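Local coordinates for putative GGDEF domain membrane protein (PDB 5EUH) that probably makes the second messenger cyclic di-GMP from two GTP molecules through its GGDEF domain, the part present here, which has cyclic di-GMP bound, at residues S29-S34 against L89-S94; L33-I38 against Q140-A145; E61-I66 against E83-I88; H103-V108 against M121-G126. All blocks are in the same frame, centred on the assembly; numbering follows the deposited sequence.

Interaction 1: S29-S34 against L89-S94. With C2E (9,9'-[(2R,3R,3aS,5S,7aR,9R,10R,10aS,12S,14aR)-3,5,10,12-tetrahydroxy-5,12-dioxidooctahydro-2H,7H-difuro[3,2-d:3',2'-j][1,3,7,9,2,8]tetraoxadiphosphacyclododecine-2,9-diyl]bis(2-amino-1,9-dihydro-6H-purin-6-one)), chain E.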
loop_
_atom_site.group_PDB
_atom_site.type_symbol
_atom_site.label_atom_id
_atom_site.label_comp_id
_atom_site.label_asym_id
_atom_site.label_seq_id
_atom_site.Cartn_x
_atom_site.Cartn_y
_atom_site.Cartn_z
ATOM N N SER A 29 11.396 -20.364 -4.577
ATOM C CA SER A 29 10.925 -20.832 -3.279
ATOM C C SER A 29 9.491 -21.335 -3.345
ATOM O O SER A 29 9.102 -22.197 -2.550
ATOM C CB SER A 29 11.053 -19.721 -2.237
ATOM O OG SER A 29 10.228 -18.614 -2.548
ATOM N N GLY A 30 8.696 -20.825 -4.282
ATOM C CA GLY A 30 7.299 -21.200 -4.339
ATOM C C GLY A 30 6.453 -20.604 -3.241
ATOM O O GLY A 30 5.350 -21.093 -2.985
ATOM N N LYS A 31 6.938 -19.565 -2.584
ATOM C CA LYS A 31 6.227 -18.905 -1.498
ATOM C C LYS A 31 5.365 -17.770 -2.042
ATOM O O LYS A 31 5.792 -17.052 -2.950
ATOM C CB LYS A 31 7.208 -18.346 -0.474
ATOM C CG LYS A 31 8.246 -19.342 -0.004
ATOM C CD LYS A 31 7.946 -19.852 1.390
ATOM C CE LYS A 31 9.160 -20.557 1.969
ATOM N NZ LYS A 31 8.917 -21.078 3.344
ATOM N N PRO A 32 4.163 -17.587 -1.498
ATOM C CA PRO A 32 3.265 -16.557 -2.031
ATOM C C PRO A 32 3.856 -15.161 -1.897
ATOM O O PRO A 32 4.474 -14.822 -0.888
ATOM C CB PRO A 32 2.000 -16.715 -1.180
ATOM C CG PRO A 32 2.453 -17.426 0.051
ATOM C CD PRO A 32 3.550 -18.335 -0.390
ATOM N N LEU A 33 3.657 -14.353 -2.935
ATOM C CA LEU A 33 4.137 -12.979 -2.984
ATOM C C LEU A 33 2.941 -12.060 -3.184
ATOM O O LEU A 33 2.270 -12.129 -4.219
ATOM C CB LEU A 33 5.157 -12.799 -4.112
ATOM C CG LEU A 33 5.650 -11.378 -4.367
ATOM C CD1 LEU A 33 6.502 -10.890 -3.211
ATOM C CD2 LEU A 33 6.417 -11.314 -5.675
ATOM N N SER A 34 2.677 -11.202 -2.200
ATOM C CA SER A 34 1.520 -10.321 -2.211
ATOM C C SER A 34 1.945 -8.874 -2.421
ATOM O O SER A 34 3.043 -8.465 -2.034
ATOM C CB SER A 34 0.729 -10.435 -0.907
ATOM O OG SER A 34 0.188 -11.733 -0.753
ATOM N N LEU A 89 4.957 -7.738 0.195
ATOM C CA LEU A 89 4.756 -8.687 1.284
ATOM C C LEU A 89 5.258 -10.035 0.793
ATOM O O LEU A 89 4.476 -10.890 0.377
ATOM C CB LEU A 89 3.299 -8.749 1.698
ATOM C CG LEU A 89 2.661 -7.444 2.173
ATOM C CD1 LEU A 89 1.180 -7.651 2.414
ATOM C CD2 LEU A 89 3.346 -6.944 3.430
ATOM N N ALA A 90 6.572 -10.217 0.831
ATOM C CA ALA A 90 7.152 -11.481 0.406
ATOM C C ALA A 90 6.798 -12.581 1.394
ATOM O O ALA A 90 6.682 -12.343 2.599
ATOM C CB ALA A 90 8.665 -11.359 0.276
ATOM N N GLU A 91 6.616 -13.790 0.865
ATOM C CA GLU A 91 6.295 -14.971 1.665
ATOM C C GLU A 91 5.052 -14.740 2.520
ATOM O O GLU A 91 4.968 -15.188 3.665
ATOM C CB GLU A 91 7.489 -15.391 2.519
ATOM C CG GLU A 91 8.764 -15.527 1.711
ATOM C CD GLU A 91 9.904 -16.111 2.505
ATOM O OE1 GLU A 91 9.701 -16.411 3.699
ATOM O OE2 GLU A 91 11.002 -16.271 1.931
ATOM N N THR A 92 4.080 -14.027 1.955
ATOM C CA THR A 92 2.808 -13.746 2.604
ATOM C C THR A 92 1.685 -14.127 1.652
ATOM O O THR A 92 1.675 -13.687 0.499
ATOM C CB THR A 92 2.695 -12.268 2.988
ATOM O OG1 THR A 92 3.768 -11.916 3.869
ATOM C CG2 THR A 92 1.371 -11.996 3.679
ATOM N N ASP A 93 0.750 -14.945 2.127
ATOM C CA ASP A 93 -0.355 -15.385 1.290
ATOM C C ASP A 93 -1.450 -14.320 1.263
ATOM O O ASP A 93 -1.368 -13.287 1.933
ATOM C CB ASP A 93 -0.892 -16.731 1.774
ATOM C CG ASP A 93 -1.581 -16.639 3.121
ATOM O OD1 ASP A 93 -1.336 -15.664 3.860
ATOM O OD2 ASP A 93 -2.367 -17.553 3.445
ATOM N N SER A 94 -2.496 -14.579 0.475
ATOM C CA SER A 94 -3.547 -13.584 0.289
ATOM C C SER A 94 -4.311 -13.332 1.582
ATOM O O SER A 94 -4.697 -12.193 1.869
ATOM C CB SER A 94 -4.499 -14.027 -0.820
ATOM O OG SER A 94 -5.478 -13.035 -1.076
HETATM P P1 C2E E . 1.034 -15.556 10.729
HETATM O O2P C2E E . 0.468 -16.949 10.828
HETATM O O1P C2E E . 2.418 -15.341 10.171
HETATM O "O5'" C2E E . 0.961 -14.843 12.170
HETATM C "C5'" C2E E . 0.486 -15.578 13.294
HETATM C "C4'" C2E E . 0.523 -14.738 14.566
HETATM O "O4'" C2E E . 1.746 -15.008 15.252
HETATM C "C3'" C2E E . 0.485 -13.236 14.326
HETATM O "O3'" C2E E . -0.825 -12.704 14.477
HETATM C "C2'" C2E E . 1.358 -12.678 15.424
HETATM O "O2'" C2E E . 0.547 -12.274 16.531
HETATM C "C1'" C2E E . 2.254 -13.819 15.853
HETATM N N9 C2E E . 3.593 -13.537 15.299
HETATM C C8 C2E E . 4.128 -14.116 14.211
HETATM N N7 C2E E . 5.367 -13.628 13.969
HETATM C C5 C2E E . 5.636 -12.714 14.917
HETATM C C6 C2E E . 6.766 -11.824 15.249
HETATM O O6 C2E E . 7.801 -11.818 14.551
HETATM N N1 C2E E . 6.643 -11.029 16.318
HETATM C C2 C2E E . 5.540 -11.013 17.089
HETATM N N2 C2E E . 5.498 -10.174 18.154
HETATM N N3 C2E E . 4.468 -11.805 16.841
HETATM C C4 C2E E . 4.462 -12.657 15.791
HETATM P P11 C2E E . -1.286 -11.440 13.591
HETATM O O21 C2E E . -2.792 -11.344 13.642
HETATM O O11 C2E E . -0.448 -10.243 13.961
HETATM O O5A C2E E . -0.848 -11.920 12.122
HETATM C C5A C2E E . -1.834 -12.263 11.156
HETATM C C4A C2E E . -1.164 -12.521 9.816
HETATM O O4A C2E E . -0.839 -11.269 9.225
HETATM C C3A C2E E . 0.162 -13.250 9.933
HETATM O O3A C2E E . 0.022 -14.660 9.861
HETATM C C2A C2E E . 0.963 -12.736 8.761
HETATM O O2A C2E E . 0.740 -13.561 7.617
HETATM C C1A C2E E . 0.382 -11.367 8.498
HETATM N N91 C2E E . 1.295 -10.335 9.021
HETATM C C81 C2E E . 1.137 -9.667 10.175
HETATM N N71 C2E E . 2.147 -8.783 10.356
HETATM C C51 C2E E . 2.968 -8.887 9.299
HETATM C C61 C2E E . 4.221 -8.246 8.856
HETATM O O61 C2E E . 4.765 -7.363 9.550
HETATM N N11 C2E E . 4.746 -8.644 7.691
HETATM C C21 C2E E . 4.182 -9.593 6.922
HETATM N N21 C2E E . 4.780 -9.938 5.756
HETATM N N31 C2E E . 3.035 -10.221 7.271
HETATM C C41 C2E E . 2.401 -9.913 8.423
#

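Interaction 2: L33-I38 against Q140-A145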
loop_
_atom_site.group_PDB
_atom_site.type_symbol
_atom_site.label_atom_id
_atom_site.label_comp_id
_atom_site.label_asym_id
_atom_site.label_seq_id
_atom_site.Cartn_x
_atom_site.Cartn_y
_atom_site.Cartn_z
ATOM N N LEU A 33 3.657 -14.353 -2.935
ATOM C CA LEU A 33 4.137 -12.979 -2.984
ATOM C C LEU A 33 2.941 -12.060 -3.184
ATOM O O LEU A 33 2.270 -12.129 -4.219
ATOM C CB LEU A 33 5.157 -12.799 -4.112
ATOM C CG LEU A 33 5.650 -11.378 -4.367
ATOM C CD1 LEU A 33 6.502 -10.890 -3.211
ATOM C CD2 LEU A 33 6.417 -11.314 -5.675
ATOM N N SER A 34 2.677 -11.202 -2.200
ATOM C CA SER A 34 1.520 -10.321 -2.211
ATOM C C SER A 34 1.945 -8.874 -2.421
ATOM O O SER A 34 3.043 -8.465 -2.034
ATOM C CB SER A 34 0.729 -10.435 -0.907
ATOM O OG SER A 34 0.188 -11.733 -0.753
ATOM N N LEU A 35 1.057 -8.103 -3.040
ATOM C CA LEU A 35 1.245 -6.677 -3.245
ATOM C C LEU A 35 0.095 -5.907 -2.614
ATOM O O LEU A 35 -1.035 -6.395 -2.547
ATOM C CB LEU A 35 1.325 -6.331 -4.733
ATOM C CG LEU A 35 2.707 -6.111 -5.338
ATOM C CD1 LEU A 35 3.563 -7.354 -5.190
ATOM C CD2 LEU A 35 2.560 -5.726 -6.797
ATOM N N LEU A 36 0.396 -4.695 -2.157
ATOM C CA LEU A 36 -0.605 -3.777 -1.636
ATOM C C LEU A 36 -0.457 -2.440 -2.341
ATOM O O LEU A 36 0.649 -1.900 -2.426
ATOM C CB LEU A 36 -0.468 -3.574 -0.124
ATOM C CG LEU A 36 -0.617 -4.761 0.824
ATOM C CD1 LEU A 36 -0.713 -4.252 2.251
ATOM C CD2 LEU A 36 -1.823 -5.603 0.473
ATOM N N MET A 37 -1.567 -1.913 -2.849
ATOM C CA MET A 37 -1.620 -0.571 -3.411
ATOM C C MET A 37 -2.527 0.269 -2.525
ATOM O O MET A 37 -3.715 -0.035 -2.388
ATOM C CB MET A 37 -2.128 -0.588 -4.850
ATOM C CG MET A 37 -1.222 -1.319 -5.813
ATOM S SD MET A 37 0.329 -0.456 -6.104
ATOM C CE MET A 37 1.073 -1.560 -7.302
ATOM N N ILE A 38 -1.966 1.309 -1.923
ATOM C CA ILE A 38 -2.646 2.090 -0.897
ATOM C C ILE A 38 -2.701 3.534 -1.370
ATOM O O ILE A 38 -1.680 4.232 -1.382
ATOM C CB ILE A 38 -1.939 1.981 0.460
ATOM C CG1 ILE A 38 -1.769 0.511 0.844
ATOM C CG2 ILE A 38 -2.717 2.731 1.523
ATOM C CD1 ILE A 38 -0.910 0.292 2.055
ATOM N N GLN A 140 1.541 -8.655 -14.736
ATOM C CA GLN A 140 0.160 -8.998 -14.426
ATOM C C GLN A 140 -0.110 -8.925 -12.928
ATOM O O GLN A 140 -1.231 -8.608 -12.518
ATOM C CB GLN A 140 -0.164 -10.389 -14.968
ATOM C CG GLN A 140 0.188 -10.555 -16.435
ATOM C CD GLN A 140 -0.337 -11.841 -17.031
ATOM O OE1 GLN A 140 0.136 -12.931 -16.708
ATOM N NE2 GLN A 140 -1.323 -11.723 -17.909
ATOM N N LEU A 141 0.901 -9.208 -12.104
ATOM C CA LEU A 141 0.742 -9.098 -10.659
ATOM C C LEU A 141 0.557 -7.645 -10.237
ATOM O O LEU A 141 -0.310 -7.332 -9.414
ATOM C CB LEU A 141 1.952 -9.710 -9.955
ATOM C CG LEU A 141 1.886 -9.771 -8.429
ATOM C CD1 LEU A 141 0.959 -10.886 -7.985
ATOM C CD2 LEU A 141 3.268 -9.948 -7.841
ATOM N N LEU A 142 1.374 -6.745 -10.787
ATOM C CA LEU A 142 1.212 -5.325 -10.500
ATOM C C LEU A 142 -0.095 -4.793 -11.068
ATOM O O LEU A 142 -0.735 -3.925 -10.463
ATOM C CB LEU A 142 2.395 -4.541 -11.063
ATOM C CG LEU A 142 3.715 -4.638 -10.301
ATOM C CD1 LEU A 142 4.879 -4.759 -11.266
ATOM C CD2 LEU A 142 3.885 -3.420 -9.411
ATOM N N PHE A 143 -0.505 -5.302 -12.232
ATOM C CA PHE A 143 -1.743 -4.841 -12.849
ATOM C C PHE A 143 -2.953 -5.208 -12.001
ATOM O O PHE A 143 -3.885 -4.409 -11.858
ATOM C CB PHE A 143 -1.874 -5.427 -14.255
ATOM C CG PHE A 143 -3.008 -4.851 -15.054
ATOM C CD1 PHE A 143 -4.274 -5.408 -14.990
ATOM C CD2 PHE A 143 -2.805 -3.760 -15.877
ATOM C CE1 PHE A 143 -5.316 -4.881 -15.725
ATOM C CE2 PHE A 143 -3.844 -3.231 -16.615
ATOM C CZ PHE A 143 -5.100 -3.792 -16.538
ATOM N N ALA A 144 -2.958 -6.413 -11.428
ATOM C CA ALA A 144 -4.104 -6.848 -10.639
ATOM C C ALA A 144 -4.249 -6.045 -9.354
ATOM O O ALA A 144 -5.358 -5.929 -8.822
ATOM C CB ALA A 144 -3.987 -8.338 -10.324
ATOM N N ALA A 145 -3.153 -5.489 -8.839
ATOM C CA ALA A 145 -3.235 -4.734 -7.594
ATOM C C ALA A 145 -3.747 -3.319 -7.825
ATOM O O ALA A 145 -4.540 -2.809 -7.027
ATOM C CB ALA A 145 -1.874 -4.706 -6.903
#

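Interaction 3: E61-I66 against E83-I88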
loop_
_atom_site.group_PDB
_atom_site.type_symbol
_atom_site.label_atom_id
_atom_site.label_comp_id
_atom_site.label_asym_id
_atom_site.label_seq_id
_atom_site.Cartn_x
_atom_site.Cartn_y
_atom_site.Cartn_z
ATOM N N GLU A 61 1.729 10.504 8.290
ATOM C CA GLU A 61 0.980 9.664 9.217
ATOM C C GLU A 61 0.548 8.365 8.550
ATOM O O GLU A 61 0.607 7.293 9.163
ATOM C CB GLU A 61 -0.232 10.422 9.753
ATOM C CG GLU A 61 0.110 11.472 10.793
ATOM C CD GLU A 61 0.746 10.873 12.034
ATOM O OE1 GLU A 61 1.957 11.090 12.247
ATOM O OE2 GLU A 61 0.033 10.188 12.796
ATOM N N LEU A 62 0.109 8.443 7.294
ATOM C CA LEU A 62 -0.219 7.228 6.557
ATOM C C LEU A 62 1.006 6.338 6.403
ATOM O O LEU A 62 0.913 5.113 6.540
ATOM C CB LEU A 62 -0.806 7.586 5.193
ATOM C CG LEU A 62 -1.059 6.438 4.215
ATOM C CD1 LEU A 62 -1.907 5.347 4.851
ATOM C CD2 LEU A 62 -1.724 6.962 2.952
ATOM N N ALA A 63 2.168 6.937 6.131
ATOM C CA ALA A 63 3.395 6.156 6.027
ATOM C C ALA A 63 3.741 5.498 7.356
ATOM O O ALA A 63 4.160 4.335 7.392
ATOM C CB ALA A 63 4.543 7.046 5.551
ATOM N N ARG A 64 3.568 6.226 8.461
ATOM C CA ARG A 64 3.845 5.653 9.772
ATOM C C ARG A 64 2.894 4.510 10.100
ATOM O O ARG A 64 3.292 3.551 10.770
ATOM C CB ARG A 64 3.763 6.736 10.847
ATOM C CG ARG A 64 4.104 6.242 12.241
ATOM C CD ARG A 64 3.763 7.280 13.291
ATOM N NE ARG A 64 2.365 7.689 13.209
ATOM C CZ ARG A 64 1.353 6.996 13.719
ATOM N NH1 ARG A 64 1.580 5.850 14.347
ATOM N NH2 ARG A 64 0.113 7.446 13.598
ATOM N N VAL A 65 1.644 4.590 9.643
ATOM C CA VAL A 65 0.683 3.524 9.915
ATOM C C VAL A 65 1.070 2.256 9.166
ATOM O O VAL A 65 1.021 1.148 9.718
ATOM C CB VAL A 65 -0.741 3.978 9.549
ATOM C CG1 VAL A 65 -1.689 2.792 9.533
ATOM C CG2 VAL A 65 -1.221 5.040 10.519
ATOM N N ILE A 66 1.459 2.395 7.897
ATOM C CA ILE A 66 1.818 1.229 7.094
ATOM C C ILE A 66 3.052 0.549 7.672
ATOM O O ILE A 66 3.064 -0.666 7.902
ATOM C CB ILE A 66 2.039 1.637 5.626
ATOM C CG1 ILE A 66 0.797 2.330 5.070
ATOM C CG2 ILE A 66 2.390 0.423 4.782
ATOM C CD1 ILE A 66 1.008 2.936 3.706
ATOM N N GLU A 83 0.454 10.361 -4.187
ATOM C CA GLU A 83 -0.541 10.053 -3.171
ATOM C C GLU A 83 -0.705 8.561 -2.924
ATOM O O GLU A 83 -1.571 8.182 -2.129
ATOM C CB GLU A 83 -1.900 10.654 -3.556
ATOM C CG GLU A 83 -1.895 12.168 -3.648
ATOM C CD GLU A 83 -2.955 12.699 -4.587
ATOM O OE1 GLU A 83 -3.851 11.920 -4.970
ATOM O OE2 GLU A 83 -2.884 13.892 -4.949
ATOM N N GLU A 84 0.087 7.710 -3.564
ATOM C CA GLU A 84 -0.013 6.269 -3.407
ATOM C C GLU A 84 1.095 5.736 -2.508
ATOM O O GLU A 84 2.101 6.402 -2.248
ATOM C CB GLU A 84 0.056 5.561 -4.763
ATOM C CG GLU A 84 -1.128 5.795 -5.678
ATOM C CD GLU A 84 -0.970 7.032 -6.536
ATOM O OE1 GLU A 84 -0.108 7.876 -6.215
ATOM O OE2 GLU A 84 -1.708 7.159 -7.535
ATOM N N PHE A 85 0.893 4.508 -2.039
ATOM C CA PHE A 85 1.911 3.740 -1.340
ATOM C C PHE A 85 1.808 2.296 -1.796
ATOM O O PHE A 85 0.717 1.718 -1.790
ATOM C CB PHE A 85 1.744 3.816 0.181
ATOM C CG PHE A 85 2.301 5.065 0.793
ATOM C CD1 PHE A 85 3.669 5.239 0.921
ATOM C CD2 PHE A 85 1.460 6.059 1.257
ATOM C CE1 PHE A 85 4.183 6.385 1.489
ATOM C CE2 PHE A 85 1.970 7.206 1.826
ATOM C CZ PHE A 85 3.333 7.369 1.942
ATOM N N SER A 86 2.936 1.719 -2.190
ATOM C CA SER A 86 3.012 0.317 -2.564
ATOM C C SER A 86 3.911 -0.416 -1.580
ATOM O O SER A 86 4.977 0.085 -1.210
ATOM C CB SER A 86 3.546 0.154 -3.988
ATOM O OG SER A 86 3.380 -1.175 -4.445
ATOM N N VAL A 87 3.473 -1.594 -1.140
ATOM C CA VAL A 87 4.235 -2.406 -0.202
ATOM C C VAL A 87 4.389 -3.809 -0.771
ATOM O O VAL A 87 3.478 -4.334 -1.423
ATOM C CB VAL A 87 3.584 -2.439 1.203
ATOM C CG1 VAL A 87 2.586 -1.300 1.366
ATOM C CG2 VAL A 87 2.923 -3.778 1.490
ATOM N N ILE A 88 5.561 -4.401 -0.556
ATOM C CA ILE A 88 5.834 -5.783 -0.930
ATOM C C ILE A 88 5.692 -6.641 0.316
ATOM O O ILE A 88 6.235 -6.307 1.376
ATOM C CB ILE A 88 7.239 -5.939 -1.538
ATOM C CG1 ILE A 88 7.421 -5.011 -2.734
ATOM C CG2 ILE A 88 7.479 -7.377 -1.957
ATOM C CD1 ILE A 88 8.800 -5.091 -3.348
#

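Interaction 4: H103-V108 against M121-G126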
loop_
_atom_site.group_PDB
_atom_site.type_symbol
_atom_site.label_atom_id
_atom_site.label_comp_id
_atom_site.label_asym_id
_atom_site.label_seq_id
_atom_site.Cartn_x
_atom_site.Cartn_y
_atom_site.Cartn_z
ATOM N N HIS A 103 -5.900 -3.821 9.032
ATOM C CA HIS A 103 -5.256 -3.081 10.113
ATOM C C HIS A 103 -4.862 -1.682 9.656
ATOM O O HIS A 103 -5.059 -0.700 10.381
ATOM C CB HIS A 103 -4.027 -3.839 10.613
ATOM C CG HIS A 103 -4.349 -5.038 11.451
ATOM N ND1 HIS A 103 -5.531 -5.169 12.142
ATOM C CD2 HIS A 103 -3.631 -6.156 11.712
ATOM C CE1 HIS A 103 -5.532 -6.322 12.791
ATOM N NE2 HIS A 103 -4.392 -6.938 12.546
ATOM N N ILE A 104 -4.288 -1.576 8.456
ATOM C CA ILE A 104 -3.868 -0.276 7.938
ATOM C C ILE A 104 -5.082 0.604 7.675
ATOM O O ILE A 104 -5.106 1.786 8.037
ATOM C CB ILE A 104 -3.019 -0.454 6.665
ATOM C CG1 ILE A 104 -1.705 -1.162 6.988
ATOM C CG2 ILE A 104 -2.744 0.890 6.014
ATOM C CD1 ILE A 104 -0.811 -1.347 5.786
ATOM N N ARG A 105 -6.108 0.040 7.034
ATOM C CA ARG A 105 -7.302 0.818 6.724
ATOM C C ARG A 105 -7.978 1.313 7.995
ATOM O O ARG A 105 -8.317 2.497 8.112
ATOM C CB ARG A 105 -8.275 -0.017 5.893
ATOM C CG ARG A 105 -9.496 0.759 5.439
ATOM C CD ARG A 105 -10.680 -0.152 5.178
ATOM N NE ARG A 105 -11.141 -0.810 6.396
ATOM C CZ ARG A 105 -11.765 -0.186 7.389
ATOM N NH1 ARG A 105 -11.993 1.116 7.315
ATOM N NH2 ARG A 105 -12.155 -0.862 8.460
ATOM N N ALA A 106 -8.180 0.418 8.963
ATOM C CA ALA A 106 -8.864 0.799 10.193
ATOM C C ALA A 106 -8.073 1.846 10.967
ATOM O O ALA A 106 -8.656 2.764 11.552
ATOM C CB ALA A 106 -9.113 -0.435 11.057
ATOM N N ALA A 107 -6.744 1.727 10.976
ATOM C CA ALA A 107 -5.926 2.662 11.740
ATOM C C ALA A 107 -5.976 4.063 11.143
ATOM O O ALA A 107 -6.008 5.056 11.879
ATOM C CB ALA A 107 -4.487 2.160 11.814
ATOM N N VAL A 108 -5.974 4.163 9.814
ATOM C CA VAL A 108 -6.053 5.468 9.166
ATOM C C VAL A 108 -7.405 6.114 9.434
ATOM O O VAL A 108 -7.499 7.328 9.651
ATOM C CB VAL A 108 -5.781 5.323 7.658
ATOM C CG1 VAL A 108 -6.006 6.645 6.937
ATOM C CG2 VAL A 108 -4.372 4.813 7.425
ATOM N N MET A 121 -9.936 10.947 7.622
ATOM C CA MET A 121 -9.260 10.485 6.421
ATOM C C MET A 121 -9.412 8.977 6.304
ATOM O O MET A 121 -9.503 8.270 7.310
ATOM C CB MET A 121 -7.780 10.870 6.445
ATOM C CG MET A 121 -7.083 10.729 5.116
ATOM S SD MET A 121 -5.426 11.419 5.171
ATOM C CE MET A 121 -5.232 11.898 3.458
ATOM N N THR A 122 -9.443 8.495 5.064
ATOM C CA THR A 122 -9.528 7.070 4.782
ATOM C C THR A 122 -8.575 6.732 3.645
ATOM O O THR A 122 -8.022 7.614 2.983
ATOM C CB THR A 122 -10.953 6.643 4.417
ATOM O OG1 THR A 122 -11.382 7.353 3.250
ATOM C CG2 THR A 122 -11.917 6.924 5.562
ATOM N N VAL A 123 -8.383 5.434 3.425
ATOM C CA VAL A 123 -7.539 4.934 2.348
ATOM C C VAL A 123 -8.252 3.779 1.662
ATOM O O VAL A 123 -9.070 3.079 2.265
ATOM C CB VAL A 123 -6.147 4.477 2.851
ATOM C CG1 VAL A 123 -5.334 5.662 3.344
ATOM C CG2 VAL A 123 -6.289 3.420 3.939
ATOM N N SER A 124 -7.936 3.589 0.386
ATOM C CA SER A 124 -8.410 2.453 -0.388
ATOM C C SER A 124 -7.223 1.560 -0.717
ATOM O O SER A 124 -6.129 2.052 -1.005
ATOM C CB SER A 124 -9.109 2.911 -1.671
ATOM O OG SER A 124 -10.131 3.850 -1.385
ATOM N N ILE A 125 -7.436 0.248 -0.664
ATOM C CA ILE A 125 -6.353 -0.723 -0.756
ATOM C C ILE A 125 -6.727 -1.792 -1.772
ATOM O O ILE A 125 -7.835 -2.338 -1.728
ATOM C CB ILE A 125 -6.049 -1.360 0.615
ATOM C CG1 ILE A 125 -5.591 -0.293 1.612
ATOM C CG2 ILE A 125 -4.985 -2.434 0.484
ATOM C CD1 ILE A 125 -5.344 -0.821 3.000
ATOM N N GLY A 126 -5.808 -2.088 -2.676
ATOM C CA GLY A 126 -5.951 -3.205 -3.603
ATOM C C GLY A 126 -4.867 -4.217 -3.375
ATOM O O GLY A 126 -3.706 -3.863 -3.136
#

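Interaction 1: S29-S34 against L89-S94
S34 and L89 form an antiparallel hydrogen-bonded pair: the bond from S34 N to L89 O is nearly straight (3.2 Å, 173°), and L89 N returns one to S34 O at 3.0 Å. Past this pair, L89 to T92 make a type II turn, and T92 N gives only a weak bond to P32 O. The S34 side chain reaches the same turn, its OG donating to T92 O at 2.8 Å from above the carbonyl plane; T129 OG1 is a second partner of that hydroxyl. Here, at one end of two inner strands of the mixed GGDEF sheet, strand 84-90 leads toward helix 94-109, and T92 OG1 accepts a straight bond from N21 of bound cyclic di-GMP (2.9 Å, 172°). D75, R71 and R72 also bond the nucleotide. P32 lays its CG 3.8 Å from D93 CB, while D93 OD1 turns to cap G96 N at the start of helix 94-109. On the face opposite S34 and L89, L33 CD1 rests 3.7 Å from A90 CA.

Interaction 2: L33-I38 against Q140-A145
L35, L141 and A145 carry most of this wholly apolar contact, in which helix 140-145 runs over strand 33-38 at -40°, the axes 8.5 Å apart at closest. L35 parts its two methyls between successive helix residues: CD1 meets L141 CD2 at 3.7 Å, and CD2 meets L142 CD2 at the same 3.7 Å. Both leucine pairs cross at a slant. L141 has CG anti to its backbone N (chi1 -175°), and its CD2 also touches L33 CD2 at 4.1 Å, the two side chains lying at about a right angle. One turn on, A145 offers just a methyl, which lets the backbones close to 6.1 Å between M37 CA and A145 CA. A145 CB sits 3.6 Å from M37 CG and, more loosely, against L35 CB. The M37 chain is bent at chi2 (-69°), which places SD; CE beyond it lies 4.0 Å from L142 CD2. The contact is the packing of a helix on one face of the central GGDEF sheet. L19 of helix 12-29 adjoins L33, L35 and L142, strand 123-130 lies alongside with S128 against L35 and A145, and on the other flank strand 84-90 brings S86 to M37.

Interaction 3: E61-I66 against E83-I88
L62 CD2 meets the ring of F85 at its edge, near the ring plane, 3.7 Å from F85 CD2; L62 CG lies 3.9 Å from F85 CD2 and F85 CE2. The two side chains slide past each other in opposite directions, and the leucine is placed for this by a CG anti to its backbone N (chi1 173°). A63 follows with a single methyl, which approaches the far end of the ring obliquely, A63 CB lying 3.8 Å from F85 CZ. R64 takes no part in the contact and makes a salt bridge with E61 one turn earlier: R64 NH2 donates to E61 OE2 at 2.9 Å, with the acceptor close to the guanidinium plane. I66 completes the row from the base of the ring, its CD1 3.7 Å from F85 CB, while its other branch, CG2, touches V87 CG1 at 3.8 Å. F85 is thus met by three helix residues from its CB to its CZ. It is also the last residue of GGEEF, the signature sequence of this cyclase family, so the contact ties the motif to the hydrophobic core. Helix 61-66 runs nearly parallel to strand 84-88, at -16°. Around the pair, T7 and V9 reach F85, I38 of strand 33-40 touches I66 and V87, and V108 and I104 of helix 94-109 cover L62 and I66.

Interaction 4: H103-V108 against M121-G126
V108 and V123 set their side chains at about a right angle, CG1 to CG1 at 3.8 Å, in a helix-on-sheet layer of the GGDEF domain. Helix 103-108 runs almost exactly antiparallel to strand 123-126 (174°), its axis 8.6 Å from that of the strand. V108 has CG1 anti to its backbone N (chi1 174°), and this same methyl also lies over T122 CA. V123 splits its branches: CG1 goes to V108, while CG2 faces the helix backbone, 3.9 Å from R105 CA. R105 contributes its backbone and the root of its side chain here. Its guanidinium leads off to salt bridges with E102 and E109 and a hydrogen bond with N158. In the neighbouring strand 33-40, I38 touches I104, V123 and I125, and L62 of helix 52-69 packs on V108. T122, its CB turned from the helix, bonds D41 through OG1. Two residues along the strand from V123, I125 points the same way and extends CD1 to the preceding part of the helix, 4.3 Å from I104 CG2 and 4.2 Å from R105 CB.

All four contacts lie on one mixed sheet of the GGDEF domain: interaction 1 pairs two strands and the others each pack a helix on it. Interactions 1 and 2 share L33 and S34 at the start of strand 33-40, their centres 12 Å apart. Interactions 1 and 3 both use strand 84-90, at its end and its beginning. Interactions 3 and 4, 10 Å apart, merge where L62 and I66 pack on V108 and I104. Along the chain, interaction 3 is nested inside interaction 1, interaction 4 follows it, and interaction 2 encloses interactions 3 and 4. Strand 33-40 carries L35 and M37 toward helix 138-154, while I38 touches I66 of helix 52-69 and I104 of helix 94-109; the nucleotide lies at interaction 1.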